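47 KDA membrane antigen (Treponema pallidum, PDB 1O75) acts as a zinc-stimulated carboxypeptidase that binds penicillin and may reduce peptidoglycan cross-linking in the spirochaete envelope. Local coordinates at residues B[74-79]-B[97-102]; B[103-108]-B[136-141]. The protein carries 2 engineered substitutions. All blocks are in the same frame, centred on the assembly; numbering follows the deposited sequence.

Interaction 1 (B[74-79]-B[97-102])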
loop_
_atom_site.group_PDB
_atom_site.type_symbol
_atom_site.label_atom_id
_atom_site.label_comp_id
_atom_site.label_asym_id
_atom_site.label_seq_id
_atom_site.Cartn_x
_atom_site.Cartn_y
_atom_site.Cartn_z
ATOM N N LEU B 74 23.265 0.047 -15.036
ATOM C CA LEU B 74 23.931 -0.974 -15.826
ATOM C C LEU B 74 22.845 -1.958 -16.241
ATOM O O LEU B 74 22.002 -2.332 -15.419
ATOM C CB LEU B 74 24.953 -1.720 -14.971
ATOM C CG LEU B 74 25.688 -2.868 -15.667
ATOM C CD1 LEU B 74 26.720 -2.269 -16.617
ATOM C CD2 LEU B 74 26.382 -3.765 -14.631
ATOM N N GLY B 75 22.871 -2.383 -17.501
ATOM C CA GLY B 75 21.879 -3.336 -17.973
ATOM C C GLY B 75 22.450 -4.411 -18.881
ATOM O O GLY B 75 23.547 -4.244 -19.432
ATOM N N GLU B 76 21.714 -5.513 -19.029
ATOM C CA GLU B 76 22.141 -6.621 -19.882
ATOM C C GLU B 76 21.304 -6.636 -21.151
ATOM O O GLU B 76 20.088 -6.399 -21.114
ATOM C CB GLU B 76 21.967 -7.960 -19.176
ATOM C CG GLU B 76 22.628 -8.038 -17.839
ATOM C CD GLU B 76 22.430 -9.375 -17.171
ATOM O OE1 GLU B 76 21.379 -10.014 -17.391
ATOM O OE2 GLU B 76 23.321 -9.782 -16.406
ATOM N N LYS B 77 21.953 -6.929 -22.272
ATOM C CA LYS B 77 21.251 -6.959 -23.549
ATOM C C LYS B 77 20.038 -7.868 -23.524
ATOM O O LYS B 77 20.103 -9.020 -23.082
ATOM C CB LYS B 77 22.182 -7.410 -24.684
ATOM C CG LYS B 77 21.500 -7.325 -26.054
ATOM C CD LYS B 77 22.315 -8.061 -27.103
ATOM C CE LYS B 77 21.598 -8.128 -28.438
ATOM N NZ LYS B 77 22.351 -9.037 -29.371
ATOM N N VAL B 78 18.917 -7.328 -23.988
ATOM C CA VAL B 78 17.669 -8.095 -24.050
ATOM C C VAL B 78 17.637 -8.954 -25.326
ATOM O O VAL B 78 17.866 -8.437 -26.417
ATOM C CB VAL B 78 16.453 -7.149 -24.085
ATOM C CG1 VAL B 78 15.201 -7.929 -24.427
ATOM C CG2 VAL B 78 16.299 -6.449 -22.718
ATOM N N LEU B 79 17.346 -10.243 -25.159
ATOM C CA LEU B 79 17.246 -11.213 -26.246
ATOM C C LEU B 79 15.775 -11.467 -26.566
ATOM O O LEU B 79 15.412 -11.784 -27.704
ATOM C CB LEU B 79 17.920 -12.529 -25.854
ATOM C CG LEU B 79 19.434 -12.419 -25.660
ATOM C CD1 LEU B 79 19.969 -13.743 -25.175
ATOM C CD2 LEU B 79 20.101 -12.015 -26.983
ATOM N N THR B 97 17.930 -12.282 -21.254
ATOM C CA THR B 97 19.034 -11.393 -21.591
ATOM C C THR B 97 20.323 -12.148 -21.854
ATOM O O THR B 97 20.421 -13.323 -21.595
ATOM C CB THR B 97 19.341 -10.428 -20.442
ATOM O OG1 THR B 97 19.965 -11.167 -19.380
ATOM C CG2 THR B 97 18.054 -9.781 -19.923
ATOM N N ASP B 98 21.314 -11.425 -22.349
ATOM C CA ASP B 98 22.633 -12.004 -22.606
ATOM C C ASP B 98 23.528 -11.311 -21.580
ATOM O O ASP B 98 23.871 -10.143 -21.746
ATOM C CB ASP B 98 23.088 -11.644 -24.023
ATOM C CG ASP B 98 24.448 -12.243 -24.377
ATOM O OD1 ASP B 98 25.158 -12.710 -23.453
ATOM O OD2 ASP B 98 24.799 -12.233 -25.583
ATOM N N PRO B 99 23.906 -12.012 -20.503
ATOM C CA PRO B 99 24.760 -11.380 -19.490
ATOM C C PRO B 99 26.120 -10.861 -19.974
ATOM O O PRO B 99 26.705 -9.980 -19.340
ATOM C CB PRO B 99 24.921 -12.473 -18.437
ATOM C CG PRO B 99 23.686 -13.308 -18.605
ATOM C CD PRO B 99 23.538 -13.380 -20.099
ATOM N N SER B 100 26.617 -11.381 -21.096
ATOM C CA SER B 100 27.928 -10.961 -21.595
ATOM C C SER B 100 27.919 -9.633 -22.340
ATOM O O SER B 100 28.976 -9.069 -22.636
ATOM C CB SER B 100 28.524 -12.049 -22.503
ATOM O OG SER B 100 27.790 -12.175 -23.711
ATOM N N VAL B 101 26.739 -9.120 -22.663
ATOM C CA VAL B 101 26.688 -7.851 -23.366
ATOM C C VAL B 101 25.998 -6.829 -22.463
ATOM O O VAL B 101 24.778 -6.855 -22.295
ATOM C CB VAL B 101 25.931 -7.991 -24.710
ATOM C CG1 VAL B 101 25.924 -6.665 -25.450
ATOM C CG2 VAL B 101 26.603 -9.067 -25.569
ATOM N N THR B 102 26.789 -5.941 -21.871
ATOM C CA THR B 102 26.233 -4.936 -20.977
ATOM C C THR B 102 26.529 -3.519 -21.438
ATOM O O THR B 102 27.381 -3.279 -22.289
ATOM C CB THR B 102 26.770 -5.115 -19.558
ATOM O OG1 THR B 102 28.185 -4.878 -19.549
ATOM C CG2 THR B 102 26.501 -6.536 -19.059
HETATM O O HOH W 1 23.572 -11.157 -27.924
#
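Strand 69-85 is gripped by two successive strands, 91-98 and 101-114, because residues 97-102 change strand at a type I turn from Asp98 to Val101 lying against it. The pairing is antiparallel: 69-85 and 91-98 form a beta hairpin in the large mixed sheet of the domain a region. On one arm Asp98 N donates to Lys77 O at 2.8 Å, within the carbonyl plane. On the other, Lys77 N gives a 2.8 Å bond to Val101 O, nearly along its C=O axis, so one residue serves both arms of the corner. Proline, with no amide hydrogen to offer, suits the turn position at 99, and Asp98 steadies the next one: its OD1 accepts from both Ser100 N and Ser100 OG, an Asx turn reinforced by the hydroxyl. Asp98 OD2 joins Lys77 NZ through one water, the charged atoms standing 5.5 Å apart. Glu76, on the face shared with Thr97 and Thr102, runs extended past CG and sends its carboxylate obliquely across Pro99, OE2 lying 3.7 Å from Pro99 CB. Its OE2 also bonds Ser387 of the second subunit, so the turn belongs to the crystal dimer's interface. Leu74 CD1 rests on Thr102 CB beside a xenon site. Thr97 OG1, held in the crowded position between N and the carbonyl carbon, donates to Glu76 OE1 at 2.7 Å from 32° above the carboxylate plane.

Interaction 2 (B[103-108]-B[136-141]); sequences KMVRAS and SSFMVD
Val105 CG2 sits over one face of the Phe138 ring, 3.9 Å from its centroid and 22° off the normal, a CH-pi contact displaced toward the CD1-CE1 side of the rim. The valine's other methyl, CG1, meets Val140 CG2 tip to tip at 3.7 Å, so the side chain meets alternate residues on the same face of the crossing strand. At the ring's edge, near its plane, Lys103 O approaches Phe138 CZ to 3.5 Å, where the slightly positive C-H rim suits a carbonyl oxygen. Lys103 takes part through its methylenes: bends at its second and third torsions lay CG against Val140 CG2 and bring CE to 3.8 Å from Val140 CG1, while Lys103 NZ stays 5.3 Å from Asp141 OD2, without direct contact. Phe138 takes the crowded first torsion, CG between N and the carbonyl carbon (chi1 62°), which delivers the ring to Val105. Behind these side chains, strands 103-107 and 137-140 cross almost perpendicularly, at 98° and 8.9 Å between axes, so side-chain packing, not backbone bonding, joins these two parts of the domain a region's mixed sheet. Strand 69-85 contributes Val73, which touches both Val105 and Phe138; strand 143-163 adds Ile147 against Phe138 and Tyr145 against Lys103 and Val140. Branched valines and a flat ring need no polar partners, so the contact between the segments has no hydrogen bond and rests on apolar packing and dispersion.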
loop_
_atom_site.group_PDB
_atom_site.type_symbol
_atom_site.label_atom_id
_atom_site.label_comp_id
_atom_site.label_asym_id
_atom_site.label_seq_id
_atom_site.Cartn_x
_atom_site.Cartn_y
_atom_site.Cartn_z
ATOM N N LYS B 103 25.805 -2.572 -20.872
ATOM C CA LYS B 103 25.984 -1.181 -21.209
ATOM C C LYS B 103 25.689 -0.391 -19.938
ATOM O O LYS B 103 24.835 -0.785 -19.145
ATOM C CB LYS B 103 25.005 -0.791 -22.311
ATOM C CG LYS B 103 25.271 0.563 -22.933
ATOM C CD LYS B 103 26.513 0.546 -23.841
ATOM C CE LYS B 103 26.274 -0.273 -25.107
ATOM N NZ LYS B 103 27.344 -0.071 -26.142
ATOM N N MET B 104 26.407 0.709 -19.744
ATOM C CA MET B 104 26.202 1.559 -18.578
ATOM C C MET B 104 25.939 2.965 -19.080
ATOM O O MET B 104 26.683 3.489 -19.901
ATOM C CB MET B 104 27.436 1.551 -17.671
ATOM C CG MET B 104 27.230 2.288 -16.347
ATOM S SD MET B 104 28.668 2.209 -15.262
ATOM C CE MET B 104 28.570 0.517 -14.691
ATOM N N VAL B 105 24.867 3.571 -18.594
ATOM C CA VAL B 105 24.515 4.909 -19.007
ATOM C C VAL B 105 24.096 5.705 -17.802
ATOM O O VAL B 105 23.821 5.141 -16.751
ATOM C CB VAL B 105 23.309 4.888 -19.995
ATOM C CG1 VAL B 105 23.677 4.103 -21.264
ATOM C CG2 VAL B 105 22.092 4.237 -19.320
ATOM N N ARG B 106 24.065 7.019 -17.962
ATOM C CA ARG B 106 23.597 7.891 -16.909
ATOM C C ARG B 106 22.074 7.967 -17.108
ATOM O O ARG B 106 21.603 7.992 -18.247
ATOM C CB ARG B 106 24.213 9.287 -17.059
ATOM C CG ARG B 106 25.725 9.308 -16.862
ATOM C CD ARG B 106 26.262 10.736 -16.788
ATOM N NE ARG B 106 26.337 11.363 -18.103
ATOM C CZ ARG B 106 27.194 11.006 -19.056
ATOM N NH1 ARG B 106 28.065 10.023 -18.844
ATOM N NH2 ARG B 106 27.177 11.627 -20.229
ATOM N N ALA B 107 21.316 7.982 -16.012
ATOM C CA ALA B 107 19.858 8.096 -16.082
ATOM C C ALA B 107 19.554 9.418 -15.409
ATOM O O ALA B 107 19.869 9.618 -14.219
ATOM C CB ALA B 107 19.183 6.928 -15.336
ATOM N N SER B 108 18.955 10.337 -16.148
ATOM C CA SER B 108 18.691 11.655 -15.589
ATOM C C SER B 108 17.507 12.290 -16.287
ATOM O O SER B 108 17.368 12.176 -17.509
ATOM C CB SER B 108 19.950 12.529 -15.758
ATOM O OG SER B 108 19.812 13.807 -15.157
ATOM N N SER B 136 12.185 -1.064 -16.357
ATOM C CA SER B 136 12.972 -2.236 -16.040
ATOM C C SER B 136 14.095 -2.366 -17.080
ATOM O O SER B 136 14.928 -3.255 -17.000
ATOM C CB SER B 136 12.076 -3.473 -16.036
ATOM O OG SER B 136 11.304 -3.487 -17.225
ATOM N N SER B 137 14.117 -1.460 -18.046
ATOM C CA SER B 137 15.149 -1.495 -19.085
ATOM C C SER B 137 15.361 -0.098 -19.636
ATOM O O SER B 137 14.620 0.824 -19.299
ATOM C CB SER B 137 14.704 -2.422 -20.228
ATOM O OG SER B 137 13.617 -1.827 -20.929
ATOM N N PHE B 138 16.372 0.052 -20.488
ATOM C CA PHE B 138 16.670 1.326 -21.128
ATOM C C PHE B 138 17.193 1.089 -22.557
ATOM O O PHE B 138 17.632 -0.005 -22.884
ATOM C CB PHE B 138 17.692 2.134 -20.299
ATOM C CG PHE B 138 19.036 1.468 -20.150
ATOM C CD1 PHE B 138 20.039 1.675 -21.096
ATOM C CD2 PHE B 138 19.302 0.648 -19.056
ATOM C CE1 PHE B 138 21.283 1.080 -20.953
ATOM C CE2 PHE B 138 20.543 0.046 -18.902
ATOM C CZ PHE B 138 21.538 0.259 -19.850
ATOM N N MET B 139 17.148 2.126 -23.384
ATOM C CA MET B 139 17.591 2.038 -24.777
ATOM C C MET B 139 18.939 2.691 -25.060
ATOM O O MET B 139 19.197 3.820 -24.639
ATOM C CB MET B 139 16.571 2.706 -25.703
ATOM C CG MET B 139 15.197 2.102 -25.701
ATOM S SD MET B 139 15.182 0.438 -26.312
ATOM C CE MET B 139 13.477 -0.039 -25.861
ATOM N N VAL B 140 19.782 1.980 -25.798
ATOM C CA VAL B 140 21.087 2.490 -26.202
ATOM C C VAL B 140 21.255 2.162 -27.688
ATOM O O VAL B 140 21.338 0.990 -28.070
ATOM C CB VAL B 140 22.237 1.838 -25.409
ATOM C CG1 VAL B 140 23.578 2.352 -25.913
ATOM C CG2 VAL B 140 22.096 2.163 -23.946
ATOM N N ASP B 141 21.305 3.203 -28.515
ATOM C CA ASP B 141 21.441 3.032 -29.957
ATOM C C ASP B 141 20.400 2.059 -30.462
ATOM O O ASP B 141 20.733 1.082 -31.120
ATOM C CB ASP B 141 22.825 2.498 -30.340
ATOM C CG ASP B 141 23.925 3.511 -30.119
ATOM O OD1 ASP B 141 23.714 4.695 -30.470
ATOM O OD2 ASP B 141 24.998 3.115 -29.606
#

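How the interactions relate
Interaction 1 ends where interaction 2 begins: the chain runs on from Thr102 to Lys103 within strand 101-114, and the two centres lie 11 Å apart. The first is a surface contact at a strand corner beside the second subunit, held by backbone bonds, a carboxylate-hydroxyl pair and a water; the second lies deeper, partly buried, and relies on apolar side chains between strands that cross. Strand 69-85 ties them together, since Gly75 N probably bonds Lys103 O, and the absence of a side chain at Gly75 suits its place with Phe138 CE2 lying 3.6 Å from its nitrogen. Leu74 CD1 and Met104 CE meet at 3.9 Å beside the same xenon, one residue from each contact.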